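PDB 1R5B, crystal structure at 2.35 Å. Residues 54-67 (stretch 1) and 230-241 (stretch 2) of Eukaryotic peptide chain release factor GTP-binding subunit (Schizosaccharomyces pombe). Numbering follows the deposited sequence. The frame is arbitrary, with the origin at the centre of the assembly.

Stretch 1 54-67: AGKSTLGGNILFLT
Stretch 2, residues 230-241: PVSAYTGQNVKD

A helix can pack against an irregular loop with no hydrogen bond between them, and the GTP-binding subunit of the fission yeast release factor offers a compact example. The helix spans residues 56-66, with Gly55 as its N-cap; the loop, residues 230-241, is folded upon itself. No hydrogen bond joins the two, yet together they bury 451 Å².

The helix follows regular i to i+4 bonding, from Leu59 N to Gly55 O (3.0 Å) through Thr67 N to Ile63 O (3.1 Å), and Thr67 leaves helical geometry at phi/psi -98/6. Gly55 precedes it at 95/27, where a side chain would be jammed against the preceding carbonyl oxygen. The loop enters extended, with Val231 at -145/170 and Ser232 at -135/112, takes helical angles through 233-235, and turns at Gly236 (69/13) and Asn238 (69/17). Among the bonds that brace it are Ser232 N to Gln237 O at 3.1 Å and Asn238 ND2 to Pro230 O at 2.6 Å. The register pairs Leu59 with Ala233 at 4.9 Å between their CA atoms, Ile63 with Val239 at 7.1 Å, and Leu66 with Lys240 at 6.9 Å, so the loop advances along the helix in the same sense as its sequence.

The first bump is the methyl of Ala233, which points toward the helix and loses 79 Å² to it, more than any other residue here. Its CB lies 3.8 Å from Leu59 CA and 3.6 Å from Thr58 OG1, a fit that lets the backbones come close because the side chain is so short. Leu59 leaves the helix sideways, but its t, p rotamer (-174°, 62°) brings its end nearer: CD1 stands 3.9 Å from Ala233 CB, 4.2 Å from Val239 CG2 and 4.4 Å from Val231 CG2, filling the space among three small apolar side chains.

The second bump is Val239, in the p rotamer (63°). Its two methyls divide between helical neighbours: CG2 meets Ile63 CG1 (m, t) at 3.5 Å, while CG1 presses on Leu66 CD1 (m, t) at a tight 3.1 Å. A branched side chain suits a site that must touch both.

Beside both bumps sits Asn62, chi1 t at -172° and chi2 74°, buried, its CA-to-CB bond pointing toward the loop. Its ND2 is 3.3 Å from both Gly236 CA and Val239 CG1, and its CG is 3.2 Å from Ala233 O. As modelled, Asn62 OD1 faces another acceptor, Ala233 O, at 3.4 Å, and ND2 lies against carbon; the amide fills space but makes no hydrogen bond to the loop. Gly236 makes the hollow: its positive phi favours glycine, and a CB there would lie 3.2 Å from both Asn62 ND2 and Leu66 CD1.

At the far end, the extended, all-t chain of Lys240 runs beside the helix terminus. Its CB lies 4.3 Å from Leu66 CB, and its CD 3.9 Å from Leu66 O, so its aliphatic part packs along the last turn of the helix, while the residue itself stays exposed.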

ATOM      1  N   ALA A  54     -26.430  11.643  -1.573  1.00 38.67           N
ATOM      2  CA  ALA A  54     -25.159  12.322  -1.788  1.00 38.53           C
ATOM      3  C   ALA A  54     -24.341  11.674  -2.917  1.00 38.32           C
ATOM      4  O   ALA A  54     -23.372  12.252  -3.417  1.00 37.55           O
ATOM      5  CB  ALA A  54     -24.355  12.340  -0.482  1.00 38.76           C
ATOM      6  N   GLY A  55     -24.722  10.454  -3.286  1.00 38.36           N
ATOM      7  CA  GLY A  55     -24.160   9.795  -4.444  1.00 38.41           C
ATOM      8  C   GLY A  55     -22.997   8.870  -4.164  1.00 38.60           C
ATOM      9  O   GLY A  55     -22.194   8.643  -5.050  1.00 38.31           O
ATOM     10  N   LYS A  56     -22.908   8.307  -2.962  1.00 39.16           N
ATOM     11  CA  LYS A  56     -21.861   7.325  -2.679  1.00 39.92           C
ATOM     12  C   LYS A  56     -22.036   6.074  -3.541  1.00 40.04           C
ATOM     13  O   LYS A  56     -21.060   5.379  -3.856  1.00 40.22           O
ATOM     14  CB  LYS A  56     -21.837   6.935  -1.195  1.00 40.14           C
ATOM     15  CG  LYS A  56     -22.987   6.049  -0.760  1.00 40.74           C
ATOM     16  CD  LYS A  56     -22.914   5.725   0.711  1.00 41.71           C
ATOM     17  CE  LYS A  56     -24.250   5.180   1.210  1.00 42.70           C
ATOM     18  NZ  LYS A  56     -24.116   4.543   2.547  1.00 43.92           N
ATOM     19  N   SER A  57     -23.283   5.791  -3.900  1.00 39.89           N
ATOM     20  CA  SER A  57     -23.623   4.603  -4.669  1.00 39.97           C
ATOM     21  C   SER A  57     -23.363   4.850  -6.152  1.00 39.56           C
ATOM     22  O   SER A  57     -22.920   3.942  -6.850  1.00 40.10           O
ATOM     23  CB  SER A  57     -25.087   4.193  -4.426  1.00 40.58           C
ATOM     24  OG  SER A  57     -25.556   4.607  -3.132  1.00 41.60           O
ATOM     25  N   THR A  58     -23.616   6.066  -6.642  1.00 38.59           N
ATOM     26  CA  THR A  58     -23.288   6.382  -8.047  1.00 37.89           C
ATOM     27  C   THR A  58     -21.776   6.643  -8.281  1.00 37.34           C
ATOM     28  O   THR A  58     -21.310   6.598  -9.416  1.00 36.92           O
ATOM     29  CB  THR A  58     -24.195   7.531  -8.641  1.00 38.17           C
ATOM     30  OG1 THR A  58     -23.409   8.481  -9.380  1.00 37.54           O
ATOM     31  CG2 THR A  58     -24.884   8.369  -7.565  1.00 38.64           C
ATOM     32  N   LEU A  59     -21.020   6.903  -7.207  1.00 36.70           N
ATOM     33  CA  LEU A  59     -19.567   7.011  -7.271  1.00 36.03           C
ATOM     34  C   LEU A  59     -18.926   5.631  -7.442  1.00 35.52           C
ATOM     35  O   LEU A  59     -18.037   5.455  -8.268  1.00 35.45           O
ATOM     36  CB  LEU A  59     -19.022   7.669  -6.003  1.00 36.01           C
ATOM     37  CG  LEU A  59     -17.527   7.983  -5.984  1.00 36.20           C
ATOM     38  CD1 LEU A  59     -17.141   8.972  -7.075  1.00 36.11           C
ATOM     39  CD2 LEU A  59     -17.136   8.520  -4.637  1.00 36.92           C
ATOM     40  N   GLY A  60     -19.373   4.661  -6.655  1.00 34.81           N
ATOM     41  CA  GLY A  60     -18.837   3.312  -6.726  1.00 34.58           C
ATOM     42  C   GLY A  60     -19.137   2.667  -8.065  1.00 34.30           C
ATOM     43  O   GLY A  60     -18.302   1.967  -8.641  1.00 34.28           O
ATOM     44  N   GLY A  61     -20.339   2.919  -8.569  1.00 33.67           N
ATOM     45  CA  GLY A  61     -20.738   2.410  -9.862  1.00 33.15           C
ATOM     46  C   GLY A  61     -19.927   3.028 -10.981  1.00 32.83           C
ATOM     47  O   GLY A  61     -19.519   2.344 -11.919  1.00 32.71           O
ATOM     48  N   ASN A  62     -19.700   4.331 -10.883  1.00 32.38           N
ATOM     49  CA  ASN A  62     -18.965   5.058 -11.909  1.00 32.31           C
ATOM     50  C   ASN A  62     -17.470   4.690 -11.898  1.00 31.87           C
ATOM     51  O   ASN A  62     -16.800   4.711 -12.935  1.00 31.17           O
ATOM     52  CB  ASN A  62     -19.198   6.558 -11.712  1.00 32.58           C
ATOM     53  CG  ASN A  62     -18.640   7.402 -12.848  1.00 33.67           C
ATOM     54  OD1 ASN A  62     -19.196   7.454 -13.962  1.00 34.25           O
ATOM     55  ND2 ASN A  62     -17.534   8.088 -12.561  1.00 34.26           N
ATOM     56  N   ILE A  63     -16.962   4.329 -10.722  1.00 31.49           N
ATOM     57  CA  ILE A  63     -15.589   3.853 -10.609  1.00 31.26           C
ATOM     58  C   ILE A  63     -15.515   2.507 -11.300  1.00 31.11           C
ATOM     59  O   ILE A  63     -14.633   2.294 -12.097  1.00 31.35           O
ATOM     60  CB  ILE A  63     -15.131   3.768  -9.144  1.00 31.10           C
ATOM     61  CG1 ILE A  63     -14.819   5.162  -8.624  1.00 30.96           C
ATOM     62  CG2 ILE A  63     -13.881   2.913  -9.012  1.00 31.56           C
ATOM     63  CD1 ILE A  63     -14.603   5.226  -7.135  1.00 31.46           C
ATOM     64  N   LEU A  64     -16.474   1.626 -11.048  1.00 31.07           N
ATOM     65  CA  LEU A  64     -16.471   0.316 -11.674  1.00 31.11           C
ATOM     66  C   LEU A  64     -16.516   0.443 -13.176  1.00 31.31           C
ATOM     67  O   LEU A  64     -15.899  -0.355 -13.882  1.00 31.19           O
ATOM     68  CB  LEU A  64     -17.646  -0.536 -11.183  1.00 31.13           C
ATOM     69  CG  LEU A  64     -17.516  -0.981  -9.722  1.00 31.38           C
ATOM     70  CD1 LEU A  64     -18.812  -1.568  -9.194  1.00 30.78           C
ATOM     71  CD2 LEU A  64     -16.364  -1.970  -9.557  1.00 31.21           C
ATOM     72  N   PHE A  65     -17.227   1.459 -13.666  1.00 31.41           N
ATOM     73  CA  PHE A  65     -17.414   1.628 -15.100  1.00 31.72           C
ATOM     74  C   PHE A  65     -16.158   2.174 -15.764  1.00 32.14           C
ATOM     75  O   PHE A  65     -15.697   1.627 -16.762  1.00 31.88           O
ATOM     76  CB  PHE A  65     -18.594   2.559 -15.387  1.00 31.65           C
ATOM     77  CG  PHE A  65     -18.716   2.966 -16.832  1.00 31.30           C
ATOM     78  CD1 PHE A  65     -18.741   2.007 -17.841  1.00 30.95           C
ATOM     79  CD2 PHE A  65     -18.805   4.311 -17.188  1.00 31.50           C
ATOM     80  CE1 PHE A  65     -18.851   2.382 -19.177  1.00 30.56           C
ATOM     81  CE2 PHE A  65     -18.924   4.689 -18.527  1.00 31.09           C
ATOM     82  CZ  PHE A  65     -18.937   3.720 -19.518  1.00 30.65           C
ATOM     83  N   LEU A  66     -15.612   3.256 -15.212  1.00 32.76           N
ATOM     84  CA  LEU A  66     -14.441   3.910 -15.804  1.00 33.37           C
ATOM     85  C   LEU A  66     -13.201   3.034 -15.746  1.00 33.51           C
ATOM     86  O   LEU A  66     -12.273   3.187 -16.538  1.00 33.96           O
ATOM     87  CB  LEU A  66     -14.158   5.223 -15.101  1.00 33.41           C
ATOM     88  CG  LEU A  66     -15.227   6.256 -15.409  1.00 33.92           C
ATOM     89  CD1 LEU A  66     -15.158   7.314 -14.369  1.00 35.08           C
ATOM     90  CD2 LEU A  66     -15.053   6.858 -16.788  1.00 34.35           C
ATOM     91  N   THR A  67     -13.228   2.089 -14.824  1.00 33.54           N
ATOM     92  CA  THR A  67     -12.121   1.206 -14.553  1.00 33.73           C
ATOM     93  C   THR A  67     -12.295  -0.152 -15.266  1.00 33.52           C
ATOM     94  O   THR A  67     -11.520  -1.067 -15.060  1.00 33.51           O
ATOM     95  CB  THR A  67     -12.048   1.099 -13.019  1.00 33.93           C
ATOM     96  OG1 THR A  67     -10.700   0.983 -12.587  1.00 36.89           O
ATOM     97  CG2 THR A  67     -12.764  -0.118 -12.472  1.00 34.05           C
ATOM     98  N   PRO A 230     -12.570  17.383  -4.919  1.00 34.90           N
ATOM     99  CA  PRO A 230     -13.791  17.620  -5.679  1.00 34.89           C
ATOM    100  C   PRO A 230     -13.910  16.553  -6.745  1.00 34.87           C
ATOM    101  O   PRO A 230     -12.891  16.159  -7.331  1.00 34.87           O
ATOM    102  CB  PRO A 230     -13.548  18.989  -6.298  1.00 34.73           C
ATOM    103  CG  PRO A 230     -12.081  19.042  -6.493  1.00 34.74           C
ATOM    104  CD  PRO A 230     -11.467  18.234  -5.397  1.00 34.97           C
ATOM    105  N   VAL A 231     -15.126  16.050  -6.919  1.00 34.63           N
ATOM    106  CA  VAL A 231     -15.484  15.172  -8.019  1.00 34.58           C
ATOM    107  C   VAL A 231     -16.920  15.435  -8.469  1.00 34.86           C
ATOM    108  O   VAL A 231     -17.691  16.154  -7.820  1.00 34.28           O
ATOM    109  CB  VAL A 231     -15.391  13.682  -7.634  1.00 34.50           C
ATOM    110  CG1 VAL A 231     -14.059  13.357  -6.961  1.00 34.84           C
ATOM    111  CG2 VAL A 231     -16.536  13.283  -6.720  1.00 34.67           C
ATOM    112  N   SER A 232     -17.262  14.831  -9.599  1.00 35.32           N
ATOM    113  CA  SER A 232     -18.644  14.673 -10.010  1.00 35.41           C
ATOM    114  C   SER A 232     -18.818  13.244 -10.502  1.00 35.26           C
ATOM    115  O   SER A 232     -18.275  12.863 -11.537  1.00 35.00           O
ATOM    116  CB  SER A 232     -19.011  15.665 -11.107  1.00 35.49           C
ATOM    117  OG  SER A 232     -20.229  15.283 -11.716  1.00 36.18           O
ATOM    118  N   ALA A 233     -19.587  12.468  -9.747  1.00 35.32           N
ATOM    119  CA  ALA A 233     -19.781  11.049 -10.002  1.00 35.43           C
ATOM    120  C   ALA A 233     -20.679  10.826 -11.210  1.00 35.61           C
ATOM    121  O   ALA A 233     -20.620   9.772 -11.848  1.00 35.97           O
ATOM    122  CB  ALA A 233     -20.378  10.369  -8.765  1.00 35.22           C
ATOM    123  N   TYR A 234     -21.517  11.815 -11.514  1.00 35.72           N
ATOM    124  CA  TYR A 234     -22.412  11.732 -12.651  1.00 35.74           C
ATOM    125  C   TYR A 234     -21.576  11.763 -13.923  1.00 35.65           C
ATOM    126  O   TYR A 234     -21.642  10.835 -14.722  1.00 35.83           O
ATOM    127  CB  TYR A 234     -23.443  12.874 -12.631  1.00 35.97           C
ATOM    128  CG  TYR A 234     -24.493  12.777 -13.732  1.00 36.61           C
ATOM    129  CD1 TYR A 234     -25.470  11.783 -13.702  1.00 36.75           C
ATOM    130  CD2 TYR A 234     -24.494  13.667 -14.807  1.00 37.14           C
ATOM    131  CE1 TYR A 234     -26.420  11.677 -14.708  1.00 37.43           C
ATOM    132  CE2 TYR A 234     -25.450  13.574 -15.822  1.00 37.68           C
ATOM    133  CZ  TYR A 234     -26.407  12.576 -15.765  1.00 37.87           C
ATOM    134  OH  TYR A 234     -27.355  12.470 -16.756  1.00 38.73           O
ATOM    135  N   THR A 235     -20.757  12.800 -14.081  1.00 35.46           N
ATOM    136  CA  THR A 235     -19.935  12.963 -15.289  1.00 35.31           C
ATOM    137  C   THR A 235     -18.613  12.216 -15.235  1.00 35.00           C
ATOM    138  O   THR A 235     -17.905  12.147 -16.234  1.00 34.89           O
ATOM    139  CB  THR A 235     -19.621  14.448 -15.546  1.00 35.47           C
ATOM    140  OG1 THR A 235     -18.784  14.958 -14.500  1.00 35.70           O
ATOM    141  CG2 THR A 235     -20.887  15.312 -15.484  1.00 35.92           C
ATOM    142  N   GLY A 236     -18.272  11.673 -14.073  1.00 34.75           N
ATOM    143  CA  GLY A 236     -16.969  11.066 -13.865  1.00 34.76           C
ATOM    144  C   GLY A 236     -15.786  12.029 -13.833  1.00 34.56           C
ATOM    145  O   GLY A 236     -14.630  11.610 -13.884  1.00 34.32           O
ATOM    146  N   GLN A 237     -16.061  13.319 -13.727  1.00 34.43           N
ATOM    147  CA  GLN A 237     -14.993  14.298 -13.714  1.00 34.48           C
ATOM    148  C   GLN A 237     -14.200  14.224 -12.401  1.00 34.09           C
ATOM    149  O   GLN A 237     -14.763  14.278 -11.306  1.00 33.72           O
ATOM    150  CB  GLN A 237     -15.547  15.697 -13.943  1.00 34.59           C
ATOM    151  CG  GLN A 237     -15.916  15.941 -15.390  1.00 35.57           C
ATOM    152  CD  GLN A 237     -16.824  17.141 -15.575  1.00 37.00           C
ATOM    153  OE1 GLN A 237     -17.569  17.523 -14.657  1.00 38.12           O
ATOM    154  NE2 GLN A 237     -16.770  17.740 -16.762  1.00 37.61           N
ATOM    155  N   ASN A 238     -12.888  14.092 -12.549  1.00 33.74           N
ATOM    156  CA  ASN A 238     -11.949  13.980 -11.439  1.00 33.58           C
ATOM    157  C   ASN A 238     -12.057  12.681 -10.651  1.00 33.70           C
ATOM    158  O   ASN A 238     -11.551  12.613  -9.542  1.00 33.15           O
ATOM    159  CB  ASN A 238     -12.042  15.185 -10.492  1.00 33.36           C
ATOM    160  CG  ASN A 238     -10.704  15.510  -9.834  1.00 32.57           C
ATOM    161  OD1 ASN A 238      -9.691  15.694 -10.511  1.00 30.85           O
ATOM    162  ND2 ASN A 238     -10.701  15.580  -8.515  1.00 29.94           N
ATOM    163  N   VAL A 239     -12.698  11.658 -11.220  1.00 34.06           N
ATOM    164  CA  VAL A 239     -12.767  10.355 -10.558  1.00 34.31           C
ATOM    165  C   VAL A 239     -11.571   9.552 -11.010  1.00 34.12           C
ATOM    166  O   VAL A 239     -10.744   9.198 -10.174  1.00 34.47           O
ATOM    167  CB  VAL A 239     -14.148   9.610 -10.717  1.00 34.29           C
ATOM    168  CG1 VAL A 239     -14.444   9.296 -12.106  1.00 36.82           C
ATOM    169  CG2 VAL A 239     -14.165   8.302  -9.953  1.00 34.04           C
ATOM    170  N   LYS A 240     -11.443   9.304 -12.314  1.00 34.25           N
ATOM    171  CA  LYS A 240     -10.299   8.585 -12.872  1.00 34.20           C
ATOM    172  C   LYS A 240      -9.296   9.564 -13.469  1.00 34.31           C
ATOM    173  O   LYS A 240      -8.129   9.552 -13.115  1.00 34.36           O
ATOM    174  CB  LYS A 240     -10.735   7.594 -13.956  1.00 34.49           C
ATOM    175  CG  LYS A 240      -9.603   6.647 -14.382  1.00 35.27           C
ATOM    176  CD  LYS A 240      -9.790   6.074 -15.762  1.00 37.45           C
ATOM    177  CE  LYS A 240      -8.659   5.093 -16.085  1.00 38.41           C
ATOM    178  NZ  LYS A 240      -8.594   4.787 -17.546  1.00 40.32           N
ATOM    179  N   ASP A 241      -9.748  10.391 -14.400  1.00 34.66           N
ATOM    180  CA  ASP A 241      -8.885  11.403 -15.000  1.00 35.10           C
ATOM    181  C   ASP A 241      -9.058  12.699 -14.221  1.00 35.60           C
ATOM    182  O   ASP A 241     -10.099  12.912 -13.617  1.00 35.29           O
ATOM    183  CB  ASP A 241      -9.250  11.627 -16.474  1.00 34.91           C
ATOM    184  CG  ASP A 241      -9.184  10.347 -17.304  1.00 34.34           C
ATOM    185  OD1 ASP A 241      -9.952  10.242 -18.275  1.00 34.05           O
ATOM    186  OD2 ASP A 241      -8.409   9.400 -17.070  1.00 33.76           O
TER